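PDB 2C2I: RV0130 from Mycobacterium tuberculosis, which probably catalyses, as a hotdog-fold homodimer, the reversible hydration of trans-2-enoyl-CoA to (3R)-3-hydroxyacyl-CoA in fatty acid metabolism. Local coordinates for residues Trp43-Pro48 and Thr58-Gly63; Ala98-Gly103 and Val131-Ser136; Ser110-Val115 and Val123-Ser128. All blocks are in the same frame, centred on the assembly; numbering follows the deposited sequence.

Interaction 1 (Trp43-Pro48 and Thr58-Gly63)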
ATOM      1  N   TRP A  43      10.910  12.111   8.041  1.00 11.77           N
ATOM      2  CA  TRP A  43      12.298  11.945   8.453  1.00 12.87           C
ATOM      3  C   TRP A  43      12.691  10.503   8.797  1.00 13.37           C
ATOM      4  O   TRP A  43      13.796  10.083   8.469  1.00 14.52           O
ATOM      5  CB  TRP A  43      12.644  12.874   9.605  1.00 12.65           C
ATOM      6  CG  TRP A  43      11.883  12.616  10.864  1.00 12.64           C
ATOM      7  CD1 TRP A  43      10.644  13.085  11.175  1.00 13.31           C
ATOM      8  CD2 TRP A  43      12.288  11.796  11.963  1.00 14.19           C
ATOM      9  NE1 TRP A  43      10.271  12.658  12.425  1.00 13.96           N
ATOM     10  CE2 TRP A  43      11.264  11.866  12.936  1.00 13.96           C
ATOM     11  CE3 TRP A  43      13.440  11.042  12.244  1.00 15.92           C
ATOM     12  CZ2 TRP A  43      11.334  11.186  14.154  1.00 13.68           C
ATOM     13  CZ3 TRP A  43      13.520  10.374  13.476  1.00 14.81           C
ATOM     14  CH2 TRP A  43      12.472  10.449  14.411  1.00 14.17           C
ATOM     15  N   ILE A  44      11.791   9.748   9.436  1.00 13.17           N
ATOM     16  CA  ILE A  44      12.076   8.351   9.805  1.00 12.59           C
ATOM     17  C   ILE A  44      12.464   7.470   8.598  1.00 13.30           C
ATOM     18  O   ILE A  44      13.119   6.442   8.770  1.00 14.11           O
ATOM     19  CB  ILE A  44      10.920   7.682  10.586  1.00 11.93           C
ATOM     20  CG1 ILE A  44       9.639   7.622   9.734  1.00 12.30           C
ATOM     21  CG2 ILE A  44      10.648   8.416  11.886  1.00 12.58           C
ATOM     22  CD1 ILE A  44       8.504   6.837  10.419  1.00 11.67           C
ATOM     23  N   HIS A  45      12.058   7.871   7.396  1.00 12.65           N
ATOM     24  CA  HIS A  45      12.362   7.104   6.183  1.00 14.05           C
ATOM     25  C   HIS A  45      13.538   7.681   5.404  1.00 14.97           C
ATOM     26  O   HIS A  45      14.290   6.926   4.781  1.00 14.83           O
ATOM     27  CB  HIS A  45      11.143   7.004   5.250  1.00 13.32           C
ATOM     28  CG  HIS A  45       9.877   6.594   5.944  1.00 13.59           C
ATOM     29  ND1 HIS A  45       9.743   5.394   6.623  1.00 12.31           N
ATOM     30  CD2 HIS A  45       8.686   7.229   6.065  1.00 13.04           C
ATOM     31  CE1 HIS A  45       8.531   5.321   7.138  1.00 13.00           C
ATOM     32  NE2 HIS A  45       7.868   6.416   6.806  1.00 13.07           N
ATOM     33  N   VAL A  46      13.699   9.009   5.420  1.00 15.08           N
ATOM     34  CA  VAL A  46      14.608   9.628   4.447  1.00 16.71           C
ATOM     35  C   VAL A  46      15.698  10.546   5.014  1.00 18.39           C
ATOM     36  O   VAL A  46      16.539  11.030   4.251  1.00 19.11           O
ATOM     37  CB  VAL A  46      13.853  10.335   3.274  1.00 15.77           C
ATOM     38  CG1 VAL A  46      12.908   9.347   2.549  1.00 16.69           C
ATOM     39  CG2 VAL A  46      13.089  11.527   3.772  1.00 15.84           C
ATOM     40  N   ASP A  47      15.704  10.743   6.326  1.00 18.59           N
ATOM     41  CA  ASP A  47      16.657  11.665   6.942  1.00 20.19           C
ATOM     42  C   ASP A  47      17.621  10.893   7.819  1.00 20.90           C
ATOM     43  O   ASP A  47      17.354  10.709   8.999  1.00 22.10           O
ATOM     44  CB  ASP A  47      15.913  12.714   7.773  1.00 19.38           C
ATOM     45  CG  ASP A  47      16.811  13.885   8.188  1.00 20.55           C
ATOM     46  OD1 ASP A  47      17.994  13.650   8.476  1.00 19.54           O
ATOM     47  OD2 ASP A  47      16.317  15.030   8.219  1.00 18.85           O
ATOM     48  N   PRO A  48      18.754  10.441   7.248  1.00 23.22           N
ATOM     49  CA  PRO A  48      19.691   9.606   7.988  1.00 24.49           C
ATOM     50  C   PRO A  48      20.114  10.199   9.323  1.00 24.30           C
ATOM     51  O   PRO A  48      20.159   9.500  10.306  1.00 24.15           O
ATOM     52  CB  PRO A  48      20.894   9.506   7.037  1.00 25.35           C
ATOM     53  CG  PRO A  48      20.314   9.640   5.718  1.00 25.44           C
ATOM     54  CD  PRO A  48      19.215  10.666   5.872  1.00 23.91           C
ATOM     55  N   THR A  58      18.185   4.306  12.733  1.00 23.57           N
ATOM     56  CA  THR A  58      18.520   4.337  11.322  1.00 22.91           C
ATOM     57  C   THR A  58      17.196   4.531  10.604  1.00 20.92           C
ATOM     58  O   THR A  58      16.142   4.431  11.240  1.00 20.10           O
ATOM     59  CB  THR A  58      19.185   3.009  10.856  1.00 23.49           C
ATOM     60  OG1 THR A  58      19.646   3.143   9.504  1.00 25.19           O
ATOM     61  CG2 THR A  58      18.191   1.827  10.955  1.00 24.80           C
ATOM     62  N   THR A  59      17.259   4.806   9.309  1.00 20.01           N
ATOM     63  CA  THR A  59      16.048   4.998   8.503  1.00 18.98           C
ATOM     64  C   THR A  59      15.319   3.662   8.377  1.00 17.82           C
ATOM     65  O   THR A  59      15.967   2.603   8.322  1.00 17.49           O
ATOM     66  CB  THR A  59      16.338   5.578   7.102  1.00 19.19           C
ATOM     67  OG1 THR A  59      17.434   4.895   6.477  1.00 21.22           O
ATOM     68  CG2 THR A  59      16.663   7.090   7.190  1.00 19.77           C
ATOM     69  N   ILE A  60      13.987   3.716   8.331  1.00 16.14           N
ATOM     70  CA  ILE A  60      13.163   2.512   8.112  1.00 14.76           C
ATOM     71  C   ILE A  60      12.309   2.687   6.843  1.00 14.65           C
ATOM     72  O   ILE A  60      12.009   3.823   6.437  1.00 13.61           O
ATOM     73  CB  ILE A  60      12.285   2.160   9.374  1.00 14.80           C
ATOM     74  CG1 ILE A  60      11.244   3.244   9.693  1.00 14.71           C
ATOM     75  CG2 ILE A  60      13.139   1.871  10.609  1.00 15.60           C
ATOM     76  CD1 ILE A  60      10.284   2.861  10.800  1.00 14.79           C
ATOM     77  N   ALA A  61      11.931   1.579   6.205  1.00 12.54           N
ATOM     78  CA  ALA A  61      11.073   1.628   5.025  1.00 11.96           C
ATOM     79  C   ALA A  61       9.685   2.170   5.387  1.00 10.06           C
ATOM     80  O   ALA A  61       9.243   2.068   6.510  1.00 10.51           O
ATOM     81  CB  ALA A  61      10.927   0.220   4.408  1.00 12.01           C
ATOM     82  N   HIS A  62       8.994   2.718   4.397  1.00  9.55           N
ATOM     83  CA  HIS A  62       7.576   3.037   4.547  1.00  8.81           C
ATOM     84  C   HIS A  62       6.832   1.703   4.637  1.00  7.87           C
ATOM     85  O   HIS A  62       7.109   0.809   3.849  1.00  8.23           O
ATOM     86  CB  HIS A  62       7.051   3.748   3.296  1.00  8.87           C
ATOM     87  CG  HIS A  62       7.734   5.040   2.973  1.00 10.93           C
ATOM     88  ND1 HIS A  62       8.995   5.102   2.417  1.00  9.99           N
ATOM     89  CD2 HIS A  62       7.288   6.320   3.043  1.00 10.83           C
ATOM     90  CE1 HIS A  62       9.319   6.368   2.210  1.00 13.60           C
ATOM     91  NE2 HIS A  62       8.303   7.128   2.589  1.00 10.50           N
ATOM     92  N   GLY A  63       5.924   1.559   5.590  1.00  6.73           N
ATOM     93  CA  GLY A  63       5.032   0.374   5.606  1.00  7.38           C
ATOM     94  C   GLY A  63       4.298   0.203   4.283  1.00  6.37           C
ATOM     95  O   GLY A  63       4.089  -0.947   3.810  1.00  6.43           O
TER
HETATM   96  O   HOH W   1      13.895   6.020  11.509  1.00 13.44           O
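His-45 reaches the 58-63 segment through a hydrogen bond from ND1 to the carbonyl O of Ile-60, 2.8 Å long. The acceptor lies in the ring plane of His-45, whereas the donor stands 45° above the carbonyl plane of Ile-60. A second, backbone bond runs from Ile-60 N to Ile-44 O at 2.9 Å, so Ile-60 grips the end of helix 43-46 with both its N-H and its C=O. One water joins the segments again by donating to Ile-44 O and Thr-58 O.

The aromatic contact is a face-to-face stack. The rings of His-45 and His-62 have centroids 3.9 Å apart and planes inclined by 23°, with CD2 of His-45 offset toward the rim of the His-62 ring. On its opposite face the His-45 ring carries CG1 of Ile-44. Together the stack and the ND1 bond fix the rotation of a histidine that, by similarity, is important for catalysis; 60-63 likewise belong to the substrate site.

Thr-59 sets its CG2 methyl against the backbone, 3.4 Å from the carbonyl O of His-45, the methyl lying anti to its own carbonyl carbon.

His-62 NE2 bonds to Asp-40 O, and both histidines rest on Val-31 of helix 28-38. Trp-43, Ile-44 and Ile-60 face the second subunit, while Thr-59 packs on Ala-51 of helix 48-52.

Interaction 2 (Ala98-Gly103 and Val131-Ser136)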
ATOM      1  N   ALA A  98       6.926  -5.356  12.796  1.00 15.29           N
ATOM      2  CA  ALA A  98       8.301  -4.875  12.990  1.00 16.51           C
ATOM      3  C   ALA A  98       8.711  -3.934  11.858  1.00 16.44           C
ATOM      4  O   ALA A  98       8.418  -4.197  10.696  1.00 15.19           O
ATOM      5  CB  ALA A  98       9.250  -6.038  13.036  1.00 17.13           C
ATOM      6  N   PRO A  99       9.435  -2.852  12.193  1.00 17.49           N
ATOM      7  CA  PRO A  99       9.979  -1.983  11.147  1.00 17.42           C
ATOM      8  C   PRO A  99      11.032  -2.682  10.269  1.00 17.02           C
ATOM      9  O   PRO A  99      11.602  -3.704  10.650  1.00 17.71           O
ATOM     10  CB  PRO A  99      10.623  -0.821  11.935  1.00 17.45           C
ATOM     11  CG  PRO A  99      10.004  -0.869  13.280  1.00 20.10           C
ATOM     12  CD  PRO A  99       9.745  -2.348  13.545  1.00 18.18           C
ATOM     13  N   VAL A 100      11.251  -2.144   9.080  1.00 16.57           N
ATOM     14  CA  VAL A 100      12.235  -2.683   8.177  1.00 17.76           C
ATOM     15  C   VAL A 100      13.360  -1.652   8.140  1.00 18.66           C
ATOM     16  O   VAL A 100      13.219  -0.615   7.479  1.00 18.93           O
ATOM     17  CB  VAL A 100      11.645  -2.898   6.768  1.00 16.77           C
ATOM     18  CG1 VAL A 100      12.700  -3.441   5.798  1.00 18.89           C
ATOM     19  CG2 VAL A 100      10.421  -3.839   6.832  1.00 16.56           C
ATOM     20  N   PRO A 101      14.468  -1.912   8.869  1.00 19.91           N
ATOM     21  CA  PRO A 101      15.599  -0.994   8.704  1.00 20.18           C
ATOM     22  C   PRO A 101      16.040  -0.970   7.255  1.00 20.16           C
ATOM     23  O   PRO A 101      16.067  -2.013   6.607  1.00 20.17           O
ATOM     24  CB  PRO A 101      16.692  -1.637   9.583  1.00 20.93           C
ATOM     25  CG  PRO A 101      15.930  -2.401  10.609  1.00 21.47           C
ATOM     26  CD  PRO A 101      14.767  -2.973   9.852  1.00 19.68           C
ATOM     27  N   VAL A 102      16.374   0.207   6.734  1.00 20.11           N
ATOM     28  CA  VAL A 102      16.948   0.310   5.403  1.00 21.10           C
ATOM     29  C   VAL A 102      18.237  -0.525   5.375  1.00 21.86           C
ATOM     30  O   VAL A 102      18.935  -0.588   6.379  1.00 22.51           O
ATOM     31  CB  VAL A 102      17.227   1.782   5.012  1.00 21.16           C
ATOM     32  CG1 VAL A 102      17.963   1.840   3.694  1.00 23.30           C
ATOM     33  CG2 VAL A 102      15.923   2.569   4.891  1.00 21.24           C
ATOM     34  N   GLY A 103      18.513  -1.170   4.245  1.00 22.54           N
ATOM     35  CA  GLY A 103      19.640  -2.108   4.113  1.00 23.98           C
ATOM     36  C   GLY A 103      19.333  -3.543   4.490  1.00 24.06           C
ATOM     37  O   GLY A 103      20.118  -4.437   4.183  1.00 26.03           O
ATOM     38  N   VAL A 131       5.567 -11.308   5.380  1.00 11.99           N
ATOM     39  CA  VAL A 131       6.874 -10.828   4.972  1.00 12.32           C
ATOM     40  C   VAL A 131       7.760 -10.830   6.222  1.00 13.23           C
ATOM     41  O   VAL A 131       7.472 -10.121   7.197  1.00 13.00           O
ATOM     42  CB  VAL A 131       6.818  -9.389   4.360  1.00 11.89           C
ATOM     43  CG1 VAL A 131       8.183  -8.974   3.821  1.00 11.76           C
ATOM     44  CG2 VAL A 131       5.802  -9.314   3.226  1.00 10.78           C
ATOM     45  N   GLU A 132       8.819 -11.641   6.197  1.00 14.46           N
ATOM     46  CA  GLU A 132       9.804 -11.633   7.280  1.00 16.59           C
ATOM     47  C   GLU A 132      10.931 -10.674   6.953  1.00 16.67           C
ATOM     48  O   GLU A 132      11.209 -10.416   5.785  1.00 16.54           O
ATOM     49  CB  GLU A 132      10.361 -13.038   7.522  1.00 16.48           C
ATOM     50  CG  GLU A 132      11.246 -13.577   6.423  1.00 17.57           C
ATOM     51  CD  GLU A 132      11.657 -15.029   6.706  1.00 20.87           C
ATOM     52  OE1 GLU A 132      12.203 -15.301   7.803  1.00 22.88           O
ATOM     53  OE2 GLU A 132      11.413 -15.890   5.846  1.00 21.87           O
ATOM     54  N   VAL A 133      11.598 -10.163   7.992  1.00 19.09           N
ATOM     55  CA  VAL A 133      12.779  -9.310   7.785  1.00 20.48           C
ATOM     56  C   VAL A 133      13.958  -9.916   8.572  1.00 22.63           C
ATOM     57  O   VAL A 133      13.823 -10.233   9.740  1.00 23.55           O
ATOM     58  CB  VAL A 133      12.495  -7.775   8.089  1.00 19.99           C
ATOM     59  CG1 VAL A 133      11.753  -7.562   9.412  1.00 19.27           C
ATOM     60  CG2 VAL A 133      13.766  -6.941   8.025  1.00 21.48           C
ATOM     61  N   GLU A 134      15.089 -10.080   7.900  1.00 24.71           N
ATOM     62  CA  GLU A 134      16.182 -10.946   8.370  1.00 27.96           C
ATOM     63  C   GLU A 134      16.755 -10.715   9.781  1.00 29.96           C
ATOM     64  O   GLU A 134      17.221 -11.681  10.411  1.00 32.57           O
ATOM     65  CB  GLU A 134      17.298 -10.979   7.332  1.00 28.56           C
ATOM     66  CG  GLU A 134      18.245 -12.171   7.451  1.00 31.05           C
ATOM     67  CD  GLU A 134      19.189 -12.261   6.288  1.00 33.19           C
ATOM     68  OE1 GLU A 134      19.696 -11.205   5.860  1.00 32.80           O
ATOM     69  OE2 GLU A 134      19.411 -13.387   5.790  1.00 35.96           O
ATOM     70  N   GLY A 135      16.704  -9.490  10.299  1.00 30.43           N
ATOM     71  CA  GLY A 135      17.189  -9.226  11.678  1.00 30.97           C
ATOM     72  C   GLY A 135      16.216  -9.130  12.862  1.00 30.74           C
ATOM     73  O   GLY A 135      16.607  -8.654  13.938  1.00 31.63           O
ATOM     74  N   SER A 136      14.958  -9.557  12.701  1.00 28.85           N
ATOM     75  CA  SER A 136      14.010  -9.558  13.830  1.00 26.99           C
ATOM     76  C   SER A 136      13.078 -10.805  13.851  1.00 25.04           C
ATOM     77  O   SER A 136      12.879 -11.470  12.831  1.00 24.09           O
ATOM     78  CB  SER A 136      13.240  -8.213  13.939  1.00 27.59           C
ATOM     79  OG  SER A 136      11.923  -8.247  13.384  1.00 27.26           O
TER
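Val-133 meets the 98-103 segment with both methyls, each turned to a different part of it. Its CB points toward that segment, and chi1 of 47° puts CG1 between the backbone N and the carbonyl carbon, while CG2 stands anti to the N. CG1 approaches the backbone at Pro-99, 4.1 Å from the carbonyl O of that residue. CG2 is directed to the two residues that follow: it lies 4.3 Å from CG1 of Val-100 and 4.5 Å from CD of the Pro-101 ring. These are loose van der Waals approaches, and Val-133 supplies most of what the 131-136 segment buries here.

In this hotdog fold, strand 122-133 belongs to the antiparallel sheet and runs out at Val-133, where a type I beta turn spanning Val-133 to Ser-136 begins; Ser-136 N bonds back to Val-133 O at 3.2 Å. The 98-103 segment is the connection from strand 86-95 to strand 105-119, and it passes beside this strand end without pairing with it. Val-106, on strand 105-119, touches both Val-100 and Val-133 from within the sheet. Ala-98 and Pro-99 are part of the substrate site by similarity.

At the last position of the turn, the CB of Ser-136 points toward the loop, and that of Ala-98 points toward the 131-136 segment in return. Their contact is made by the Ala-98 methyl and the serine hydroxyl oxygen, with CB of Ala-98 3.5 Å from OG of Ser-136. Farther along the loop, the side chain of Pro-99 touches Phe-56.

Interaction 3 (Ser110-Val115 and Val123-Ser128)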
ATOM      1  N   SER A 110       3.585 -16.979   0.819  1.00 10.33           N
ATOM      2  CA  SER A 110       2.149 -16.764   0.566  1.00  9.80           C
ATOM      3  C   SER A 110       1.358 -18.072   0.438  1.00  9.72           C
ATOM      4  O   SER A 110       1.899 -19.101  -0.002  1.00 10.23           O
ATOM      5  CB  SER A 110       1.947 -15.934  -0.711  1.00  9.76           C
ATOM      6  OG  SER A 110       2.506 -14.630  -0.587  1.00  8.86           O
ATOM      7  N   SER A 111       0.074 -18.004   0.771  1.00 10.17           N
ATOM      8  CA  SER A 111      -0.855 -19.131   0.601  1.00 10.81           C
ATOM      9  C   SER A 111      -2.103 -18.647  -0.085  1.00 10.65           C
ATOM     10  O   SER A 111      -2.492 -17.483   0.078  1.00  9.15           O
ATOM     11  CB  SER A 111      -1.258 -19.692   1.967  1.00 12.32           C
ATOM     12  OG  SER A 111      -0.098 -20.024   2.707  1.00 16.87           O
ATOM     13  N   LEU A 112      -2.749 -19.532  -0.850  1.00  9.84           N
ATOM     14  CA  LEU A 112      -3.992 -19.153  -1.507  1.00 10.30           C
ATOM     15  C   LEU A 112      -5.196 -19.402  -0.590  1.00 10.24           C
ATOM     16  O   LEU A 112      -5.502 -20.556  -0.230  1.00 10.20           O
ATOM     17  CB  LEU A 112      -4.110 -19.940  -2.824  1.00 10.12           C
ATOM     18  CG  LEU A 112      -5.230 -19.650  -3.795  1.00 12.75           C
ATOM     19  CD1 LEU A 112      -5.204 -18.158  -4.175  1.00 12.86           C
ATOM     20  CD2 LEU A 112      -4.967 -20.534  -5.030  1.00 11.88           C
ATOM     21  N   VAL A 113      -5.872 -18.321  -0.198  1.00  9.15           N
ATOM     22  CA  VAL A 113      -7.043 -18.428   0.671  1.00  9.67           C
ATOM     23  C   VAL A 113      -8.260 -18.916  -0.114  1.00 10.01           C
ATOM     24  O   VAL A 113      -8.978 -19.836   0.326  1.00 11.16           O
ATOM     25  CB  VAL A 113      -7.333 -17.101   1.390  1.00  9.19           C
ATOM     26  CG1 VAL A 113      -8.592 -17.201   2.238  1.00 11.22           C
ATOM     27  CG2 VAL A 113      -6.153 -16.743   2.282  1.00 10.18           C
ATOM     28  N   GLY A 114      -8.471 -18.341  -1.291  1.00  9.69           N
ATOM     29  CA  GLY A 114      -9.663 -18.665  -2.055  1.00  9.97           C
ATOM     30  C   GLY A 114      -9.616 -18.038  -3.419  1.00 10.54           C
ATOM     31  O   GLY A 114      -8.869 -17.090  -3.645  1.00  8.18           O
ATOM     32  N   VAL A 115     -10.425 -18.573  -4.333  1.00 10.45           N
ATOM     33  CA  VAL A 115     -10.476 -18.058  -5.677  1.00 11.72           C
ATOM     34  C   VAL A 115     -11.930 -17.949  -6.046  1.00 12.69           C
ATOM     35  O   VAL A 115     -12.668 -18.914  -5.892  1.00 13.92           O
ATOM     36  CB  VAL A 115      -9.786 -19.008  -6.682  1.00 11.47           C
ATOM     37  CG1 VAL A 115      -9.972 -18.494  -8.093  1.00 12.81           C
ATOM     38  CG2 VAL A 115      -8.271 -19.155  -6.341  1.00 11.84           C
ATOM     39  N   VAL A 123     -10.760 -14.068 -12.724  1.00 20.47           N
ATOM     40  CA  VAL A 123     -10.920 -14.648 -11.388  1.00 18.40           C
ATOM     41  C   VAL A 123     -10.223 -13.765 -10.349  1.00 15.86           C
ATOM     42  O   VAL A 123      -9.325 -13.010 -10.682  1.00 16.13           O
ATOM     43  CB  VAL A 123     -10.430 -16.107 -11.298  1.00 18.46           C
ATOM     44  CG1 VAL A 123     -11.036 -16.966 -12.431  1.00 19.17           C
ATOM     45  CG2 VAL A 123      -8.918 -16.187 -11.309  1.00 19.61           C
ATOM     46  N   GLN A 124     -10.681 -13.854  -9.109  1.00 13.10           N
ATOM     47  CA  GLN A 124     -10.150 -13.043  -8.032  1.00 12.16           C
ATOM     48  C   GLN A 124      -9.593 -13.976  -6.979  1.00 11.21           C
ATOM     49  O   GLN A 124     -10.338 -14.781  -6.435  1.00 11.51           O
ATOM     50  CB  GLN A 124     -11.318 -12.274  -7.436  1.00 12.41           C
ATOM     51  CG  GLN A 124     -10.965 -11.170  -6.529  1.00 13.46           C
ATOM     52  CD  GLN A 124     -11.973 -10.051  -6.686  1.00 15.79           C
ATOM     53  OE1 GLN A 124     -11.862  -9.222  -7.600  1.00 19.41           O
ATOM     54  NE2 GLN A 124     -12.968 -10.030  -5.820  1.00 14.98           N
ATOM     55  N   ALA A 125      -8.302 -13.844  -6.695  1.00 10.49           N
ATOM     56  CA  ALA A 125      -7.623 -14.695  -5.718  1.00  8.80           C
ATOM     57  C   ALA A 125      -7.393 -13.915  -4.423  1.00  8.35           C
ATOM     58  O   ALA A 125      -6.877 -12.801  -4.462  1.00  8.92           O
ATOM     59  CB  ALA A 125      -6.321 -15.159  -6.270  1.00  8.94           C
ATOM     60  N   THR A 126      -7.764 -14.507  -3.299  1.00  7.80           N
ATOM     61  CA  THR A 126      -7.462 -13.937  -2.001  1.00  6.62           C
ATOM     62  C   THR A 126      -6.221 -14.669  -1.479  1.00  7.01           C
ATOM     63  O   THR A 126      -6.196 -15.896  -1.412  1.00  7.25           O
ATOM     64  CB  THR A 126      -8.658 -14.051  -1.072  1.00  6.92           C
ATOM     65  OG1 THR A 126      -9.768 -13.358  -1.666  1.00  6.51           O
ATOM     66  CG2 THR A 126      -8.365 -13.467   0.330  1.00  5.99           C
ATOM     67  N   VAL A 127      -5.205 -13.894  -1.111  1.00  8.02           N
ATOM     68  CA  VAL A 127      -3.873 -14.424  -0.805  1.00  7.45           C
ATOM     69  C   VAL A 127      -3.460 -13.953   0.595  1.00  8.45           C
ATOM     70  O   VAL A 127      -3.659 -12.787   0.931  1.00  8.20           O
ATOM     71  CB  VAL A 127      -2.835 -13.953  -1.848  1.00  8.21           C
ATOM     72  CG1 VAL A 127      -1.433 -14.502  -1.506  1.00  8.09           C
ATOM     73  CG2 VAL A 127      -3.225 -14.383  -3.300  1.00  8.32           C
ATOM     74  N   SER A 128      -2.887 -14.861   1.391  1.00  8.45           N
ATOM     75  CA  SER A 128      -2.279 -14.506   2.676  1.00 10.93           C
ATOM     76  C   SER A 128      -0.769 -14.446   2.515  1.00 10.44           C
ATOM     77  O   SER A 128      -0.189 -15.354   1.936  1.00 11.28           O
ATOM     78  CB  SER A 128      -2.620 -15.552   3.728  1.00 11.99           C
ATOM     79  OG  SER A 128      -2.218 -16.844   3.291  1.00 20.45           O
TER
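Leu-112 sends CG anti to its backbone N (chi1 -174°), and chi2 of 56° then carries CD1 over the neighbouring strand, 3.8 Å from CB of Ala-125. Val-113 also has CG1 anti to the N, but its CB points toward the 123-128 strand and sits against Thr-126: CB of Val-113 is 3.9 Å from CG2 of Thr-126, the two side chains crossing at a slant.

The backbone sets this placement: Val-113 and Gly-114 both face Thr-126, whose carbonyl O receives Val-113 N at 2.7 Å and, weakly, Gly-114 N at 3.3 Å. The helix-like phi/psi of Val-113 shifts the register by one. Thr-126 N returns a bond to Gly-114 O. Before the bulge, Ser-111 and Ser-128 form a hydrogen-bonded pair, with Ser-111 N 2.9 Å from Ser-128 O.

On the face of Leu-112, Val-115 adds CG1, 4.0 Å from CB of Val-123, and Leu-10 of helix 7-12 packs on both Leu-112 and Val-115. Gln-124 instead turns its amide away from the hairpin partner, and OE1 bonds to Arg-148 NE; both residues are assigned by similarity to the substrate site of the homodimeric partner.

The arrangement is a classic beta bulge in an antiparallel hairpin, 105-119 with 122-133, inside the curved sheet of the hotdog fold.

Interactions 1 and 2 meet directly, although their centres are 13 Å apart. Two probable backbone hydrogen bonds join them, Ala-61 N to Val-100 O at 2.8 Å and Thr-59 O to Val-102 N at 2.9 Å, and CD1 of Ile-60 packs on CB of Pro-99 at 3.9 Å. This brings two parts of the proposed substrate site together beside His-45. Interaction 3 lies on the opposite side of the chain's centre, 31 Å from interaction 1 between centres. It is nested in the chain inside interaction 2 and shares strand 122-133 with it. Its Gln-124 is assigned by similarity to the partner subunit's site, while the strand's far end packs on the loop carrying Ala-98 and Pro-99.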